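Local coordinates for cell division control protein 45 cdc45 putative (Entamoeba histolytica, PDB 6CC2) that probably takes part in DNA replication as the Cdc45 component of the replicative helicase assembly, with a conformational switch that may regulate replication, at residues 198-209 with 222-233. Sequence-based numbering, arbitrary orientation.
Sequences NDMYWYAAIGVC and YVHAIQYFIDNL. With EDO (1,2-ethanediol), chain B.
Phe229 is the knob of this contact: its ring enters the hole made by Tyr201, Ala204, Ala205 and Val208. Although its CB does not aim at the facing helix, CG set beside the backbone N (chi1 -52°) swings the ring in, until CE2 lies 3.6 Å from Ala205 CA and CZ meets Ala204 CB. Val208 CG1 comes up at the ring's edge, while the peptide oxygen of Ala225 sits over the centre of one face.

Phe229 CD1 lies near the plane of the Tyr201 ring, 3.5 Å from Tyr201 CD1, and the two rings meet obliquely with their planes at 81°. Over one face of the tyrosine lies Leu233, whose CG is 4.3 Å from the ring centroid in a CH-pi contact; its CD1 packs on Tyr201 CB. At the phenol end, Tyr201 OH lies 3.2 Å from Asn232 CB. That asparagine is turned back onto its own helix: ND2 lies over the Tyr228 ring and donates to Tyr228 O, 2.9 Å away; Asn232 N and ND2 reach this oxygen from opposite faces of its carbonyl plane, while OD1 is hydrogen-bonded to Lys191 NZ.

At the other end Val208 splits its branches, CG2 against Ala225 CB at 3.8 Å and CG1 beside Tyr222 CD1 as well as the Phe229 edge. Cys209 SG touches Tyr222 CE1 at 3.7 Å, an oblique sulfur-aromatic contact; Tyr222 OH hydrogen-bonds to Pro340 O.

Helix 182-192 adjoins Tyr201, and Ala205 also touches strand 338-344 and helix 354-364. With axes 10.3 Å apart and running at 175°, the pair forms an antiparallel helical hairpin closed by one knob-into-hole contact, that of Phe229.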
loop_
_atom_site.group_PDB
_atom_site.type_symbol
_atom_site.label_atom_id
_atom_site.label_comp_id
_atom_site.label_asym_id
_atom_site.label_seq_id
_atom_site.Cartn_x
_atom_site.Cartn_y
_atom_site.Cartn_z
ATOM N N ASN A 198 -3.963 22.990 -7.391
ATOM C CA ASN A 198 -4.310 22.684 -6.005
ATOM C C ASN A 198 -4.880 21.268 -5.836
ATOM O O ASN A 198 -4.755 20.710 -4.759
ATOM C CB ASN A 198 -5.251 23.732 -5.450
ATOM C CG ASN A 198 -4.538 25.039 -5.160
ATOM O OD1 ASN A 198 -3.381 25.219 -5.554
ATOM N ND2 ASN A 198 -5.213 25.956 -4.501
ATOM N N ASP A 199 -5.415 20.660 -6.910
ATOM C CA ASP A 199 -5.841 19.262 -6.824
ATOM C C ASP A 199 -4.683 18.334 -6.453
ATOM O O ASP A 199 -4.902 17.234 -5.926
ATOM C CB ASP A 199 -6.432 18.813 -8.162
ATOM C CG ASP A 199 -7.929 19.007 -8.239
ATOM O OD1 ASP A 199 -8.578 19.125 -7.179
ATOM O OD2 ASP A 199 -8.457 19.024 -9.365
HETATM N N MSE A 200 -3.447 18.725 -6.769
HETATM C CA MSE A 200 -2.294 17.895 -6.436
HETATM C C MSE A 200 -2.204 17.611 -4.928
HETATM O O MSE A 200 -1.633 16.601 -4.510
HETATM C CB MSE A 200 -1.019 18.563 -6.909
HETATM C CG MSE A 200 -0.883 18.630 -8.407
HETATM SE SE MSE A 200 0.683 19.628 -8.918
HETATM C CE MSE A 200 0.575 19.293 -10.813
ATOM N N TYR A 201 -2.781 18.471 -4.098
ATOM C CA TYR A 201 -2.752 18.216 -2.657
ATOM C C TYR A 201 -3.679 17.066 -2.260
ATOM O O TYR A 201 -3.369 16.296 -1.337
ATOM C CB TYR A 201 -3.108 19.491 -1.891
ATOM C CG TYR A 201 -1.955 20.485 -1.882
ATOM C CD1 TYR A 201 -0.997 20.438 -0.877
ATOM C CD2 TYR A 201 -1.804 21.433 -2.892
ATOM C CE1 TYR A 201 0.071 21.325 -0.868
ATOM C CE2 TYR A 201 -0.748 22.328 -2.881
ATOM C CZ TYR A 201 0.185 22.266 -1.860
ATOM O OH TYR A 201 1.247 23.146 -1.861
ATOM N N TRP A 202 -4.840 16.949 -2.910
ATOM C CA TRP A 202 -5.692 15.775 -2.723
ATOM C C TRP A 202 -4.944 14.499 -3.074
ATOM O O TRP A 202 -4.933 13.530 -2.306
ATOM C CB TRP A 202 -6.938 15.931 -3.593
ATOM C CG TRP A 202 -7.844 14.745 -3.707
ATOM C CD1 TRP A 202 -8.220 14.117 -4.866
ATOM C CD2 TRP A 202 -8.521 14.068 -2.647
ATOM N NE1 TRP A 202 -9.118 13.123 -4.600
ATOM C CE2 TRP A 202 -9.307 13.052 -3.237
ATOM C CE3 TRP A 202 -8.579 14.244 -1.256
ATOM C CZ2 TRP A 202 -10.116 12.199 -2.481
ATOM C CZ3 TRP A 202 -9.365 13.386 -0.510
ATOM C CH2 TRP A 202 -10.128 12.379 -1.122
ATOM N N TYR A 203 -4.296 14.483 -4.243
ATOM C CA TYR A 203 -3.530 13.296 -4.635
ATOM C C TYR A 203 -2.402 13.049 -3.645
ATOM O O TYR A 203 -2.203 11.928 -3.184
ATOM C CB TYR A 203 -3.004 13.489 -6.058
ATOM C CG TYR A 203 -4.108 13.753 -7.077
ATOM C CD1 TYR A 203 -5.354 13.181 -6.951
ATOM C CD2 TYR A 203 -3.881 14.586 -8.165
ATOM C CE1 TYR A 203 -6.368 13.431 -7.871
ATOM C CE2 TYR A 203 -4.881 14.847 -9.098
ATOM C CZ TYR A 203 -6.126 14.258 -8.939
ATOM O OH TYR A 203 -7.133 14.489 -9.832
ATOM N N ALA A 204 -1.661 14.101 -3.285
ATOM C CA ALA A 204 -0.571 13.914 -2.338
ATOM C C ALA A 204 -1.084 13.411 -0.996
ATOM O O ALA A 204 -0.412 12.600 -0.323
ATOM C CB ALA A 204 0.198 15.230 -2.153
ATOM N N ALA A 205 -2.241 13.910 -0.544
ATOM C CA ALA A 205 -2.817 13.405 0.697
ATOM C C ALA A 205 -3.108 11.913 0.606
ATOM O O ALA A 205 -2.812 11.153 1.543
ATOM C CB ALA A 205 -4.101 14.173 1.045
ATOM N N ILE A 206 -3.649 11.459 -0.538
ATOM C CA ILE A 206 -3.915 10.038 -0.740
ATOM C C ILE A 206 -2.624 9.240 -0.668
ATOM O O ILE A 206 -2.583 8.142 -0.084
ATOM C CB ILE A 206 -4.646 9.813 -2.079
ATOM C CG1 ILE A 206 -6.049 10.427 -1.970
ATOM C CG2 ILE A 206 -4.687 8.318 -2.445
ATOM C CD1 ILE A 206 -6.807 10.478 -3.246
ATOM N N GLY A 207 -1.550 9.784 -1.256
ATOM C CA GLY A 207 -0.265 9.087 -1.234
ATOM C C GLY A 207 0.287 8.882 0.168
ATOM O O GLY A 207 0.761 7.794 0.496
ATOM N N VAL A 208 0.238 9.911 1.018
ATOM C CA VAL A 208 0.771 9.750 2.356
ATOM C C VAL A 208 -0.171 8.911 3.218
ATOM O O VAL A 208 0.277 8.172 4.084
ATOM C CB VAL A 208 1.087 11.102 3.006
ATOM C CG1 VAL A 208 -0.158 11.870 3.354
ATOM C CG2 VAL A 208 1.948 10.881 4.266
ATOM N N CYS A 209 -1.486 8.999 2.987
ATOM C CA CYS A 209 -2.397 8.073 3.639
ATOM C C CYS A 209 -2.062 6.626 3.264
ATOM O O CYS A 209 -2.114 5.732 4.120
ATOM C CB CYS A 209 -3.844 8.378 3.254
ATOM S SG CYS A 209 -4.488 9.871 4.006
ATOM N N TYR A 222 2.776 11.089 9.464
ATOM C CA TYR A 222 1.554 11.401 8.752
ATOM C C TYR A 222 1.027 12.784 9.128
ATOM O O TYR A 222 0.673 13.599 8.255
ATOM C CB TYR A 222 0.513 10.312 9.027
ATOM C CG TYR A 222 -0.861 10.746 8.563
ATOM C CD1 TYR A 222 -1.205 10.734 7.221
ATOM C CD2 TYR A 222 -1.799 11.233 9.475
ATOM C CE1 TYR A 222 -2.436 11.173 6.795
ATOM C CE2 TYR A 222 -3.032 11.664 9.038
ATOM C CZ TYR A 222 -3.344 11.654 7.714
ATOM O OH TYR A 222 -4.571 12.095 7.287
ATOM N N VAL A 223 0.944 13.065 10.424
ATOM C CA VAL A 223 0.365 14.333 10.860
ATOM C C VAL A 223 1.204 15.493 10.352
ATOM O O VAL A 223 0.670 16.527 9.921
ATOM C CB VAL A 223 0.210 14.348 12.390
ATOM C CG1 VAL A 223 -0.168 15.711 12.872
ATOM C CG2 VAL A 223 -0.851 13.345 12.778
ATOM N N HIS A 224 2.523 15.336 10.372
ATOM C CA HIS A 224 3.408 16.396 9.866
ATOM C C HIS A 224 3.168 16.653 8.382
ATOM O O HIS A 224 3.261 17.800 7.916
ATOM C CB HIS A 224 4.863 15.995 10.113
ATOM C CG HIS A 224 5.834 17.138 10.032
ATOM N ND1 HIS A 224 5.741 18.254 10.839
ATOM C CD2 HIS A 224 6.923 17.329 9.252
ATOM C CE1 HIS A 224 6.724 19.086 10.549
ATOM N NE2 HIS A 224 7.458 18.548 9.594
ATOM N N ALA A 225 2.896 15.601 7.617
ATOM C CA ALA A 225 2.591 15.782 6.196
ATOM C C ALA A 225 1.309 16.584 6.016
ATOM O O ALA A 225 1.247 17.521 5.208
ATOM C CB ALA A 225 2.471 14.423 5.511
ATOM N N ILE A 226 0.266 16.236 6.768
ATOM C CA ILE A 226 -0.981 16.983 6.694
ATOM C C ILE A 226 -0.736 18.452 7.029
ATOM O O ILE A 226 -1.277 19.354 6.379
ATOM C CB ILE A 226 -2.033 16.351 7.624
ATOM C CG1 ILE A 226 -2.279 14.905 7.210
ATOM C CG2 ILE A 226 -3.312 17.157 7.616
ATOM C CD1 ILE A 226 -2.677 14.738 5.725
ATOM N N GLN A 227 0.073 18.721 8.061
ATOM C CA GLN A 227 0.346 20.104 8.435
ATOM C C GLN A 227 0.986 20.869 7.276
ATOM O O GLN A 227 0.757 22.075 7.127
ATOM C CB GLN A 227 1.247 20.164 9.667
ATOM C CG GLN A 227 1.451 21.562 10.214
ATOM C CD GLN A 227 0.175 22.154 10.776
ATOM O OE1 GLN A 227 -0.551 21.494 11.522
ATOM N NE2 GLN A 227 -0.114 23.396 10.410
ATOM N N TYR A 228 1.806 20.198 6.470
ATOM C CA TYR A 228 2.380 20.845 5.287
ATOM C C TYR A 228 1.286 21.261 4.316
ATOM O O TYR A 228 1.316 22.384 3.774
ATOM C CB TYR A 228 3.371 19.912 4.601
ATOM C CG TYR A 228 4.100 20.534 3.425
ATOM C CD1 TYR A 228 5.110 21.460 3.641
ATOM C CD2 TYR A 228 3.805 20.177 2.126
ATOM C CE1 TYR A 228 5.789 22.043 2.591
ATOM C CE2 TYR A 228 4.505 20.741 1.061
ATOM C CZ TYR A 228 5.481 21.669 1.307
ATOM O OH TYR A 228 6.176 22.254 0.262
ATOM N N PHE A 229 0.297 20.381 4.105
ATOM C CA PHE A 229 -0.816 20.721 3.225
ATOM C C PHE A 229 -1.641 21.856 3.819
ATOM O O PHE A 229 -2.080 22.756 3.100
ATOM C CB PHE A 229 -1.712 19.514 2.990
ATOM C CG PHE A 229 -0.993 18.272 2.530
ATOM C CD1 PHE A 229 0.130 18.350 1.736
ATOM C CD2 PHE A 229 -1.473 17.035 2.883
ATOM C CE1 PHE A 229 0.788 17.193 1.334
ATOM C CE2 PHE A 229 -0.830 15.858 2.472
ATOM C CZ PHE A 229 0.291 15.951 1.700
ATOM N N ILE A 230 -1.885 21.810 5.133
ATOM C CA ILE A 230 -2.642 22.875 5.799
ATOM C C ILE A 230 -1.952 24.215 5.623
ATOM O O ILE A 230 -2.606 25.243 5.383
ATOM C CB ILE A 230 -2.830 22.551 7.298
ATOM C CG1 ILE A 230 -3.807 21.379 7.470
ATOM C CG2 ILE A 230 -3.307 23.772 8.043
ATOM C CD1 ILE A 230 -3.865 20.841 8.896
ATOM N N ASP A 231 -0.623 24.238 5.780
ATOM C CA ASP A 231 0.126 25.470 5.672
ATOM C C ASP A 231 0.049 26.027 4.253
ATOM O O ASP A 231 -0.156 27.226 4.062
ATOM C CB ASP A 231 1.593 25.241 6.061
ATOM C CG ASP A 231 1.789 25.032 7.571
ATOM O OD1 ASP A 231 0.831 25.205 8.341
ATOM O OD2 ASP A 231 2.919 24.688 7.982
ATOM N N ASN A 232 0.217 25.163 3.247
ATOM C CA ASN A 232 0.276 25.680 1.883
ATOM C C ASN A 232 -1.100 26.055 1.335
ATOM O O ASN A 232 -1.191 26.949 0.469
ATOM C CB ASN A 232 0.949 24.671 0.967
ATOM C CG ASN A 232 2.457 24.701 1.095
ATOM O OD1 ASN A 232 3.125 25.535 0.487
ATOM N ND2 ASN A 232 2.999 23.804 1.914
ATOM N N LEU A 233 -2.155 25.428 1.822
ATOM C CA LEU A 233 -3.516 25.767 1.434
ATOM C C LEU A 233 -4.194 26.702 2.419
ATOM O O LEU A 233 -5.345 27.086 2.189
ATOM C CB LEU A 233 -4.359 24.505 1.278
ATOM C CG LEU A 233 -3.956 23.567 0.129
ATOM C CD1 LEU A 233 -4.703 22.281 0.181
ATOM C CD2 LEU A 233 -4.196 24.261 -1.201
HETATM C C1 EDO B . -8.770 24.253 -1.392
HETATM O O1 EDO B . -8.313 24.368 -0.192
HETATM C C2 EDO B . -7.725 24.797 -2.367
HETATM O O2 EDO B . -8.345 24.915 -3.626
#